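Single-stranded DNA-binding protein (Thermus thermophilus, PDB 2CWA) binds single-stranded DNA and probably recruits partner proteins to it during DNA replication, recombination and repair. Local coordinates at residues 28-33 with 56-61. Numbering follows the deposited sequence.
Sequences AILDLT and VRLLGR. With NO3 (nitrate ion), chain C.
Arg-57 curls round the carboxylate of Asp-31, its neighbour directly across the strands, and touches CG2 of Ile-29 on the way. Its chain runs out with CG anti to the backbone N, then bends about its CG-CD bond (chi3 -69°), which brings the guanidinium alongside the carboxylate. The grip is side-on and uses two nitrogens. NE meets OD1 of Asp-31 at 2.8 Å, almost straight and in the guanidinium plane. NH2 meets OD2 of Asp-31 at 3.1 Å, somewhat tilted from that plane. Each oxygen offers its syn lone pair, and the two flat groups are nearly coplanar, 30° apart. OD1 of Asp-31 is the bump in the hollow of the arginine's bend. The CG2 methyl of Ile-29 lies outside that bend, near CD, and covers one guanidinium face, 3.5 Å from NE of Arg-57. An alanine in place of Arg-57 would probably leave the Asp-31 carboxylate without this charged mate and uncover the Ile-29 methyl. On the sheet face that carries Ile-29, Asp-31 and Arg-57, CD2 of Leu-59 rests against CG1 of Ile-29.

The two antiparallel strands form a beta hairpin of the first OB-fold domain. Backbone bonds run both ways in the pairs Leu-30 with Leu-58 and Leu-32 with Val-56. Strands 5-22 and 96-107 flank the hairpin on its two edges.

The other face turns to the buried interior. Leu-30 and Leu-58 lie side by side, CB to CB 4.0 Å. The CD1 methyl of Leu-58 sits at the mouth of a notch between two methyls, CD2 of Leu-30 at 4.2 Å and CD1 of Leu-32 at 4.3 Å. Trp-66 and, from helix 60-64, Ala-63 pack against both Leu-30 and Leu-58. At the far end a weak bond joins Gly-60 N to Ala-28 O. Gly-60 has a positive phi, and a nitrate ion accepts a hydrogen bond from Arg-61 N at 3.1 Å from its O2.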
ATOM      1  N   ALA A  28     -14.908  -1.070 -17.062  1.00 24.53           N
ATOM      2  CA  ALA A  28     -13.976   0.047 -17.041  1.00 24.77           C
ATOM      3  C   ALA A  28     -12.857  -0.220 -16.045  1.00 27.03           C
ATOM      4  O   ALA A  28     -13.099  -0.662 -14.916  1.00 24.61           O
ATOM      5  CB  ALA A  28     -14.708   1.334 -16.674  1.00 26.18           C
ATOM      6  N   ILE A  29     -11.626   0.037 -16.473  1.00 25.29           N
ATOM      7  CA  ILE A  29     -10.465  -0.161 -15.617  1.00 25.80           C
ATOM      8  C   ILE A  29      -9.651   1.124 -15.651  1.00 28.91           C
ATOM      9  O   ILE A  29      -9.187   1.544 -16.712  1.00 24.59           O
ATOM     10  CB  ILE A  29      -9.585  -1.329 -16.108  1.00 27.76           C
ATOM     11  CG1 ILE A  29     -10.402  -2.622 -16.130  1.00 26.28           C
ATOM     12  CG2 ILE A  29      -8.363  -1.488 -15.195  1.00 26.43           C
ATOM     13  CD1 ILE A  29      -9.649  -3.822 -16.669  1.00 28.26           C
ATOM     14  N   LEU A  30      -9.509   1.765 -14.495  1.00 26.72           N
ATOM     15  CA  LEU A  30      -8.749   3.000 -14.413  1.00 26.75           C
ATOM     16  C   LEU A  30      -7.564   2.811 -13.484  1.00 28.92           C
ATOM     17  O   LEU A  30      -7.730   2.680 -12.269  1.00 27.96           O
ATOM     18  CB  LEU A  30      -9.626   4.142 -13.903  1.00 27.76           C
ATOM     19  CG  LEU A  30      -8.967   5.528 -13.851  1.00 28.83           C
ATOM     20  CD1 LEU A  30      -8.425   5.899 -15.221  1.00 30.81           C
ATOM     21  CD2 LEU A  30      -9.979   6.558 -13.389  1.00 29.55           C
ATOM     22  N   ASP A  31      -6.367   2.770 -14.060  1.00 28.27           N
ATOM     23  CA  ASP A  31      -5.163   2.612 -13.262  1.00 28.13           C
ATOM     24  C   ASP A  31      -4.571   3.989 -13.022  1.00 29.07           C
ATOM     25  O   ASP A  31      -4.394   4.776 -13.956  1.00 25.05           O
ATOM     26  CB  ASP A  31      -4.149   1.712 -13.972  1.00 33.30           C
ATOM     27  CG  ASP A  31      -4.556   0.251 -13.950  1.00 35.96           C
ATOM     28  OD1 ASP A  31      -5.033  -0.216 -12.891  1.00 34.31           O
ATOM     29  OD2 ASP A  31      -4.389  -0.434 -14.982  1.00 37.33           O
ATOM     30  N   LEU A  32      -4.289   4.282 -11.757  1.00 27.43           N
ATOM     31  CA  LEU A  32      -3.728   5.569 -11.375  1.00 28.97           C
ATOM     32  C   LEU A  32      -2.466   5.350 -10.555  1.00 26.51           C
ATOM     33  O   LEU A  32      -2.279   4.296  -9.956  1.00 28.41           O
ATOM     34  CB  LEU A  32      -4.738   6.367 -10.533  1.00 29.84           C
ATOM     35  CG  LEU A  32      -6.142   6.618 -11.091  1.00 32.35           C
ATOM     36  CD1 LEU A  32      -6.982   5.363 -10.943  1.00 38.67           C
ATOM     37  CD2 LEU A  32      -6.796   7.757 -10.339  1.00 35.43           C
ATOM     38  N   THR A  33      -1.595   6.349 -10.539  1.00 26.20           N
ATOM     39  CA  THR A  33      -0.375   6.260  -9.759  1.00 24.03           C
ATOM     40  C   THR A  33      -0.431   7.431  -8.793  1.00 24.41           C
ATOM     41  O   THR A  33      -0.437   8.586  -9.215  1.00 21.97           O
ATOM     42  CB  THR A  33       0.888   6.385 -10.644  1.00 27.40           C
ATOM     43  OG1 THR A  33       0.901   5.326 -11.610  1.00 27.10           O
ATOM     44  CG2 THR A  33       2.148   6.283  -9.793  1.00 27.70           C
ATOM     45  N   VAL A  56      -2.820   2.290  -8.178  1.00 24.43           N
ATOM     46  CA  VAL A  56      -4.133   1.928  -7.665  1.00 25.82           C
ATOM     47  C   VAL A  56      -5.060   1.658  -8.837  1.00 23.24           C
ATOM     48  O   VAL A  56      -4.969   2.321  -9.866  1.00 24.94           O
ATOM     49  CB  VAL A  56      -4.728   3.065  -6.816  1.00 23.29           C
ATOM     50  CG1 VAL A  56      -6.069   2.656  -6.284  1.00 31.76           C
ATOM     51  CG2 VAL A  56      -3.790   3.406  -5.663  1.00 27.23           C
ATOM     52  N   ARG A  57      -5.959   0.694  -8.675  1.00 24.84           N
ATOM     53  CA  ARG A  57      -6.893   0.359  -9.741  1.00 23.74           C
ATOM     54  C   ARG A  57      -8.355   0.545  -9.365  1.00 21.73           C
ATOM     55  O   ARG A  57      -8.846  -0.060  -8.410  1.00 23.38           O
ATOM     56  CB  ARG A  57      -6.679  -1.083 -10.195  1.00 24.52           C
ATOM     57  CG  ARG A  57      -7.753  -1.593 -11.149  1.00 27.15           C
ATOM     58  CD  ARG A  57      -7.335  -2.912 -11.785  1.00 30.96           C
ATOM     59  NE  ARG A  57      -6.227  -2.726 -12.715  1.00 32.16           N
ATOM     60  CZ  ARG A  57      -5.672  -3.704 -13.425  1.00 38.87           C
ATOM     61  NH1 ARG A  57      -6.121  -4.950 -13.312  1.00 39.25           N
ATOM     62  NH2 ARG A  57      -4.672  -3.434 -14.254  1.00 38.14           N
ATOM     63  N   LEU A  58      -9.034   1.396 -10.125  1.00 22.75           N
ATOM     64  CA  LEU A  58     -10.459   1.653  -9.942  1.00 24.73           C
ATOM     65  C   LEU A  58     -11.176   0.827 -11.008  1.00 27.26           C
ATOM     66  O   LEU A  58     -10.641   0.645 -12.102  1.00 24.73           O
ATOM     67  CB  LEU A  58     -10.777   3.126 -10.172  1.00 26.86           C
ATOM     68  CG  LEU A  58     -10.769   4.095  -8.993  1.00 27.72           C
ATOM     69  CD1 LEU A  58     -11.073   5.498  -9.504  1.00 26.98           C
ATOM     70  CD2 LEU A  58     -11.812   3.670  -7.969  1.00 28.12           C
ATOM     71  N   LEU A  59     -12.371   0.330 -10.696  1.00 26.57           N
ATOM     72  CA  LEU A  59     -13.137  -0.466 -11.658  1.00 25.43           C
ATOM     73  C   LEU A  59     -14.577   0.023 -11.803  1.00 29.46           C
ATOM     74  O   LEU A  59     -15.060   0.839 -11.016  1.00 26.85           O
ATOM     75  CB  LEU A  59     -13.183  -1.940 -11.236  1.00 25.66           C
ATOM     76  CG  LEU A  59     -11.913  -2.773 -11.078  1.00 29.59           C
ATOM     77  CD1 LEU A  59     -12.297  -4.182 -10.631  1.00 32.12           C
ATOM     78  CD2 LEU A  59     -11.150  -2.817 -12.394  1.00 27.65           C
ATOM     79  N   GLY A  60     -15.250  -0.488 -12.831  1.00 28.94           N
ATOM     80  CA  GLY A  60     -16.648  -0.166 -13.068  1.00 27.42           C
ATOM     81  C   GLY A  60     -17.112   1.271 -13.010  1.00 27.18           C
ATOM     82  O   GLY A  60     -16.465   2.174 -13.541  1.00 24.72           O
ATOM     83  N   ARG A  61     -18.252   1.484 -12.360  1.00 26.15           N
ATOM     84  CA  ARG A  61     -18.831   2.817 -12.272  1.00 29.74           C
ATOM     85  C   ARG A  61     -17.951   3.848 -11.572  1.00 28.30           C
ATOM     86  O   ARG A  61     -17.970   5.020 -11.939  1.00 27.63           O
ATOM     87  CB  ARG A  61     -20.213   2.758 -11.603  1.00 35.42           C
ATOM     88  CG  ARG A  61     -20.219   2.185 -10.205  1.00 42.40           C
ATOM     89  CD  ARG A  61     -21.609   2.282  -9.573  1.00 48.18           C
ATOM     90  NE  ARG A  61     -21.608   1.802  -8.191  1.00 52.06           N
ATOM     91  CZ  ARG A  61     -20.917   2.363  -7.204  1.00 49.30           C
ATOM     92  NH1 ARG A  61     -20.167   3.431  -7.437  1.00 52.27           N
ATOM     93  NH2 ARG A  61     -20.963   1.847  -5.985  1.00 51.88           N
TER
HETATM   94  N   NO3 C 502     -17.547  -0.173  -9.237  1.00 33.41           N
HETATM   95  O1  NO3 C 502     -16.834  -1.035  -8.777  1.00 28.66           O
HETATM   96  O2  NO3 C 502     -18.442  -0.472 -10.022  1.00 32.72           O
HETATM   97  O3  NO3 C 502     -17.376   0.990  -8.918  1.00 28.33           O